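Local coordinates for uncharacterized protein DUF1234 (Pectobacterium atrosepticum SCRI1043, PDB 3BDV), which is of unknown specific function but is probably a hydrolase of the alpha/beta-hydrolase fold, and is found with bound calcium ions, at residues 7-20 with 177-190. Numbering follows the deposited sequence.
With EDO (1,2-ethanediol), chain H; EDO (1,2-ethanediol), chain G.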
loop_
_atom_site.group_PDB
_atom_site.type_symbol
_atom_site.label_atom_id
_atom_site.label_comp_id
_atom_site.label_asym_id
_atom_site.label_seq_id
_atom_site.Cartn_x
_atom_site.Cartn_y
_atom_site.Cartn_z
ATOM N N ILE A 7 -4.829 4.210 -18.330
ATOM C CA ILE A 7 -4.545 4.168 -16.885
ATOM C C ILE A 7 -4.634 5.590 -16.304
ATOM O O ILE A 7 -5.272 5.832 -15.294
ATOM C CB ILE A 7 -3.104 3.576 -16.558
ATOM C CG1 ILE A 7 -3.084 2.050 -16.638
ATOM C CG2 ILE A 7 -2.612 4.039 -15.169
ATOM C CD1 ILE A 7 -1.660 1.384 -16.486
ATOM N N ASP A 8 -3.931 6.523 -16.938
ATOM C CA ASP A 8 -3.888 7.891 -16.403
ATOM C C ASP A 8 -5.231 8.559 -16.378
ATOM O O ASP A 8 -5.553 9.201 -15.370
ATOM C CB ASP A 8 -2.904 8.744 -17.176
ATOM C CG ASP A 8 -1.493 8.248 -17.018
ATOM O OD1 ASP A 8 -1.251 7.556 -16.044
ATOM O OD2 ASP A 8 -0.646 8.504 -17.870
ATOM N N LEU A 9 -6.042 8.384 -17.425
ATOM C CA LEU A 9 -7.396 8.998 -17.424
ATOM C C LEU A 9 -8.251 8.420 -16.309
ATOM O O LEU A 9 -8.915 9.145 -15.578
ATOM C CB LEU A 9 -8.125 8.751 -18.749
ATOM C CG LEU A 9 -7.658 9.467 -20.020
ATOM C CD1 LEU A 9 -8.145 8.738 -21.289
ATOM C CD2 LEU A 9 -8.125 10.912 -19.990
ATOM N N ARG A 10 -8.214 7.100 -16.160
ATOM C CA ARG A 10 -9.041 6.442 -15.152
ATOM C C ARG A 10 -8.598 6.863 -13.770
ATOM O O ARG A 10 -9.435 7.202 -12.941
ATOM C CB ARG A 10 -8.976 4.924 -15.298
ATOM C CG ARG A 10 -9.807 4.405 -16.475
ATOM C CD ARG A 10 -9.583 2.936 -16.713
ATOM N NE ARG A 10 -10.210 2.090 -15.692
ATOM C CZ ARG A 10 -10.115 0.763 -15.723
ATOM N NH1 ARG A 10 -9.426 0.153 -16.674
ATOM N NH2 ARG A 10 -10.649 0.022 -14.795
ATOM N N LEU A 11 -7.282 6.920 -13.530
ATOM C CA LEU A 11 -6.799 7.302 -12.188
ATOM C C LEU A 11 -7.026 8.777 -11.883
ATOM O O LEU A 11 -7.330 9.146 -10.750
ATOM C CB LEU A 11 -5.331 6.901 -11.951
ATOM C CG LEU A 11 -5.179 5.412 -11.661
ATOM C CD1 LEU A 11 -3.691 4.985 -11.837
ATOM C CD2 LEU A 11 -5.746 5.019 -10.318
ATOM N N THR A 12 -6.945 9.610 -12.912
ATOM C CA THR A 12 -7.266 11.031 -12.760
ATOM C C THR A 12 -8.742 11.236 -12.330
ATOM O O THR A 12 -9.025 11.995 -11.412
ATOM C CB THR A 12 -6.898 11.816 -14.062
ATOM O OG1 THR A 12 -5.476 11.768 -14.247
ATOM C CG2 THR A 12 -7.378 13.266 -13.970
ATOM N N GLU A 13 -9.673 10.487 -12.912
ATOM C CA GLU A 13 -11.069 10.505 -12.439
ATOM C C GLU A 13 -11.263 9.998 -11.018
ATOM O O GLU A 13 -12.072 10.545 -10.249
ATOM C CB GLU A 13 -11.978 9.693 -13.346
ATOM C CG GLU A 13 -12.142 10.277 -14.725
ATOM C CD GLU A 13 -12.786 11.654 -14.688
ATOM O OE1 GLU A 13 -13.913 11.760 -14.160
ATOM O OE2 GLU A 13 -12.150 12.624 -15.161
ATOM N N VAL A 14 -10.575 8.917 -10.666
ATOM C CA VAL A 14 -10.669 8.395 -9.293
ATOM C C VAL A 14 -10.231 9.462 -8.297
ATOM O O VAL A 14 -10.836 9.633 -7.260
ATOM C CB VAL A 14 -9.818 7.121 -9.127
ATOM C CG1 VAL A 14 -9.578 6.756 -7.656
ATOM C CG2 VAL A 14 -10.472 5.931 -9.918
ATOM N N SER A 15 -9.169 10.181 -8.641
ATOM C CA SER A 15 -8.622 11.210 -7.771
ATOM C C SER A 15 -9.550 12.401 -7.537
ATOM O O SER A 15 -9.408 13.117 -6.560
ATOM C CB SER A 15 -7.267 11.655 -8.310
ATOM O OG SER A 15 -6.338 10.595 -8.169
ATOM N N GLN A 16 -10.535 12.591 -8.390
ATOM C CA GLN A 16 -11.554 13.619 -8.130
ATOM C C GLN A 16 -12.344 13.345 -6.841
ATOM O O GLN A 16 -12.972 14.262 -6.305
ATOM C CB GLN A 16 -12.572 13.726 -9.269
ATOM C CG GLN A 16 -12.010 13.766 -10.671
ATOM C CD GLN A 16 -11.397 15.087 -11.029
ATOM O OE1 GLN A 16 -10.563 15.627 -10.302
ATOM N NE2 GLN A 16 -11.803 15.619 -12.179
ATOM N N GLN A 17 -12.364 12.085 -6.390
ATOM C CA GLN A 17 -13.181 11.689 -5.243
ATOM C C GLN A 17 -12.488 10.889 -4.127
ATOM O O GLN A 17 -13.011 10.798 -3.036
ATOM C CB GLN A 17 -14.362 10.878 -5.729
ATOM C CG GLN A 17 -15.367 11.663 -6.572
ATOM C CD GLN A 17 -16.634 10.854 -6.790
ATOM O OE1 GLN A 17 -17.289 10.458 -5.836
ATOM N NE2 GLN A 17 -16.972 10.587 -8.046
ATOM N N LEU A 18 -11.344 10.274 -4.421
ATOM C CA LEU A 18 -10.566 9.518 -3.445
ATOM C C LEU A 18 -9.145 10.038 -3.433
ATOM O O LEU A 18 -8.636 10.434 -4.460
ATOM C CB LEU A 18 -10.497 8.032 -3.812
ATOM C CG LEU A 18 -11.830 7.303 -3.863
ATOM C CD1 LEU A 18 -11.671 5.874 -4.371
ATOM C CD2 LEU A 18 -12.504 7.334 -2.465
ATOM N N THR A 19 -8.509 9.980 -2.273
ATOM C CA THR A 19 -7.137 10.427 -2.157
ATOM C C THR A 19 -6.234 9.230 -1.934
ATOM O O THR A 19 -6.483 8.432 -1.015
ATOM C CB THR A 19 -7.020 11.402 -0.965
ATOM O OG1 THR A 19 -7.756 12.590 -1.268
ATOM C CG2 THR A 19 -5.580 11.771 -0.667
HETATM N N MSE A 20 -5.211 9.094 -2.759
HETATM C CA MSE A 20 -4.223 8.051 -2.548
HETATM C C MSE A 20 -3.195 8.541 -1.556
HETATM O O MSE A 20 -2.662 9.631 -1.719
HETATM C CB MSE A 20 -3.476 7.745 -3.832
HETATM C CG MSE A 20 -4.332 7.413 -5.005
HETATM SE SE MSE A 20 -5.621 6.035 -4.774
HETATM C CE MSE A 20 -6.021 5.677 -6.633
ATOM N N LEU A 177 -0.553 0.056 -11.113
ATOM C CA LEU A 177 -1.462 1.144 -11.424
ATOM C C LEU A 177 -2.754 0.673 -12.052
ATOM O O LEU A 177 -3.832 1.163 -11.713
ATOM C CB LEU A 177 -0.767 2.135 -12.356
ATOM C CG LEU A 177 0.335 2.988 -11.753
ATOM C CD1 LEU A 177 0.928 3.829 -12.877
ATOM C CD2 LEU A 177 -0.190 3.883 -10.557
ATOM N N LYS A 178 -2.651 -0.268 -12.983
ATOM C CA LYS A 178 -3.852 -0.891 -13.582
ATOM C C LYS A 178 -4.752 -1.532 -12.528
ATOM O O LYS A 178 -5.932 -1.266 -12.481
ATOM C CB LYS A 178 -3.463 -1.911 -14.662
ATOM C CG LYS A 178 -4.652 -2.616 -15.345
ATOM C CD LYS A 178 -4.269 -3.768 -16.313
ATOM C CE LYS A 178 -4.300 -5.160 -15.609
ATOM N NZ LYS A 178 -5.651 -5.827 -15.401
ATOM N N ARG A 179 -4.199 -2.406 -11.690
ATOM C CA ARG A 179 -4.992 -2.989 -10.612
ATOM C C ARG A 179 -5.572 -1.979 -9.648
ATOM O O ARG A 179 -6.701 -2.135 -9.178
ATOM C CB ARG A 179 -4.151 -4.030 -9.854
ATOM C CG ARG A 179 -3.771 -5.152 -10.706
ATOM C CD ARG A 179 -4.987 -5.840 -11.284
ATOM N NE ARG A 179 -5.875 -6.345 -10.244
ATOM C CZ ARG A 179 -5.902 -7.599 -9.793
ATOM N NH1 ARG A 179 -5.107 -8.524 -10.304
ATOM N NH2 ARG A 179 -6.800 -7.935 -8.859
ATOM N N LEU A 180 -4.801 -0.969 -9.293
ATOM C CA LEU A 180 -5.288 0.066 -8.442
ATOM C C LEU A 180 -6.503 0.775 -9.049
ATOM O O LEU A 180 -7.443 1.104 -8.369
ATOM C CB LEU A 180 -4.185 1.089 -8.219
ATOM C CG LEU A 180 -4.538 2.317 -7.361
ATOM C CD1 LEU A 180 -5.078 1.948 -5.946
ATOM C CD2 LEU A 180 -3.358 3.223 -7.305
ATOM N N ALA A 181 -6.452 1.040 -10.340
ATOM C CA ALA A 181 -7.551 1.677 -11.017
ATOM C C ALA A 181 -8.827 0.845 -10.922
ATOM O O ALA A 181 -9.885 1.346 -10.550
ATOM C CB ALA A 181 -7.131 1.938 -12.521
ATOM N N GLU A 182 -8.700 -0.441 -11.200
ATOM C CA GLU A 182 -9.792 -1.402 -11.160
ATOM C C GLU A 182 -10.474 -1.429 -9.806
ATOM O O GLU A 182 -11.707 -1.379 -9.703
ATOM C CB GLU A 182 -9.270 -2.785 -11.526
ATOM C CG GLU A 182 -8.802 -2.864 -12.997
ATOM C CD GLU A 182 -8.056 -4.108 -13.359
ATOM O OE1 GLU A 182 -7.919 -4.959 -12.481
ATOM O OE2 GLU A 182 -7.600 -4.217 -14.519
ATOM N N PHE A 183 -9.630 -1.543 -8.778
ATOM C CA PHE A 183 -10.025 -1.618 -7.352
ATOM C C PHE A 183 -10.636 -0.342 -6.861
ATOM O O PHE A 183 -11.689 -0.359 -6.231
ATOM C CB PHE A 183 -8.738 -1.956 -6.579
ATOM C CG PHE A 183 -8.851 -1.939 -5.072
ATOM C CD1 PHE A 183 -9.615 -2.883 -4.414
ATOM C CD2 PHE A 183 -8.104 -1.047 -4.324
ATOM C CE1 PHE A 183 -9.638 -2.903 -3.019
ATOM C CE2 PHE A 183 -8.132 -1.043 -2.944
ATOM C CZ PHE A 183 -8.874 -1.937 -2.285
ATOM N N SER A 184 -9.963 0.774 -7.101
ATOM C CA SER A 184 -10.438 2.045 -6.637
ATOM C C SER A 184 -11.716 2.500 -7.281
ATOM O O SER A 184 -12.529 3.092 -6.607
ATOM C CB SER A 184 -9.350 3.133 -6.740
ATOM O OG SER A 184 -8.982 3.393 -8.100
ATOM N N GLU A 185 -11.947 2.206 -8.562
ATOM C CA GLU A 185 -13.200 2.683 -9.172
ATOM C C GLU A 185 -14.428 2.192 -8.422
ATOM O O GLU A 185 -15.402 2.944 -8.283
ATOM C CB GLU A 185 -13.276 2.296 -10.641
ATOM C CG GLU A 185 -12.337 3.104 -11.475
ATOM C CD GLU A 185 -12.248 2.635 -12.902
ATOM O OE1 GLU A 185 -12.679 1.511 -13.158
ATOM O OE2 GLU A 185 -11.747 3.404 -13.753
ATOM N N ILE A 186 -14.377 0.964 -7.899
ATOM C CA ILE A 186 -15.531 0.408 -7.167
ATOM C C ILE A 186 -15.644 1.030 -5.787
ATOM O O ILE A 186 -16.633 0.836 -5.122
ATOM C CB ILE A 186 -15.547 -1.148 -7.102
ATOM C CG1 ILE A 186 -14.298 -1.735 -6.504
ATOM C CG2 ILE A 186 -15.715 -1.727 -8.529
ATOM C CD1 ILE A 186 -14.447 -3.185 -6.093
ATOM N N LEU A 187 -14.667 1.808 -5.372
ATOM C CA LEU A 187 -14.773 2.511 -4.101
ATOM C C LEU A 187 -15.191 3.967 -4.239
ATOM O O LEU A 187 -15.335 4.677 -3.229
ATOM C CB LEU A 187 -13.419 2.430 -3.386
ATOM C CG LEU A 187 -12.833 1.033 -3.145
ATOM C CD1 LEU A 187 -11.440 1.096 -2.551
ATOM C CD2 LEU A 187 -13.829 0.169 -2.308
ATOM N N ILE A 188 -15.333 4.456 -5.461
ATOM C CA ILE A 188 -15.702 5.863 -5.677
ATOM C C ILE A 188 -17.146 6.062 -5.191
ATOM O O ILE A 188 -17.992 5.253 -5.510
ATOM C CB ILE A 188 -15.576 6.238 -7.157
ATOM C CG1 ILE A 188 -14.107 6.313 -7.540
ATOM C CG2 ILE A 188 -16.205 7.606 -7.453
ATOM C CD1 ILE A 188 -13.899 6.439 -9.032
ATOM N N PRO A 189 -17.402 7.077 -4.349
ATOM C CA PRO A 189 -18.782 7.341 -3.860
ATOM C C PRO A 189 -19.829 7.614 -4.932
ATOM O O PRO A 189 -20.941 7.079 -4.822
ATOM C CB PRO A 189 -18.614 8.565 -2.952
ATOM C CG PRO A 189 -17.229 8.461 -2.483
ATOM C CD PRO A 189 -16.434 7.956 -3.680
ATOM N N ASN A 190 -19.477 8.417 -5.948
ATOM C CA ASN A 190 -20.381 8.811 -7.036
ATOM C C ASN A 190 -19.804 8.459 -8.391
ATOM O O ASN A 190 -19.087 9.248 -8.989
ATOM C CB ASN A 190 -20.628 10.308 -6.975
ATOM C CG ASN A 190 -21.256 10.722 -5.667
ATOM O OD1 ASN A 190 -22.364 10.270 -5.359
ATOM N ND2 ASN A 190 -20.586 11.595 -4.907
HETATM C C1 EDO H . -6.683 0.859 -18.812
HETATM O O1 EDO H . -8.112 0.975 -18.979
HETATM C C2 EDO H . -6.234 0.039 -17.594
HETATM O O2 EDO H . -5.894 -1.314 -17.939
HETATM C C1 EDO G . -17.653 -0.966 -2.573
HETATM O O1 EDO G . -18.179 0.386 -2.470
HETATM C C2 EDO G . -18.645 -1.903 -3.268
HETATM O O2 EDO G . -18.926 -1.377 -4.575
HETATM O O HOH W 1 -12.076 5.921 -13.493
HETATM O O HOH W 2 -8.076 -2.476 -16.278
#
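Helix 7-15 and helix 177-185 run in roughly the same direction, their axes 40° apart and 9.6 Å at closest approach, with the CA atoms of Leu11 and Ala181 paired across them. Leu11 is a knob in a hole formed by Leu177, Leu180, Ala181 and Ser184. Leu11 CD2 lies 4.0 Å from Ala181 CB, while CD1 meets Leu177. One turn on, Val14 straddles Ser184: CG1 and CG2 both touch OG. Ser184 OG donates its proton to Leu180 O, binding this buried hydroxyl to its own helix. The two helices belong to the first and last of this chain, which has the alpha/beta-hydrolase fold, and pack beside its parallel sheet. Leu180 and Ser184 also reach strand 76-81, and CE of Met20, a selenomethionine on strand 19-23, meets Leu180 CD2 at 3.7 Å. Arg10 grips Glu185 side-on in a salt bridge. Arg10 NE bonds Glu185 OE2 at 2.8 Å, nearly straight at 174°, and Arg10 NH2 bonds Glu185 OE1 at 3.0 Å. The Arg10 chain bends at chi3 (73°); the guanidinium has Ala181 CB over one face and the Glu185 carboxylate at its edge. A water joins Arg10 O to Glu185 OE2. Further along, the Gln17 amide pairs with the Asn190 backbone. Gln17 OE1 takes Asn190 N on an in-plane lone pair at 3.0 Å, and Gln17 NE2 donates to Asn190 O at 2.7 Å. Ile188 CG2 lies close over one face of the amide.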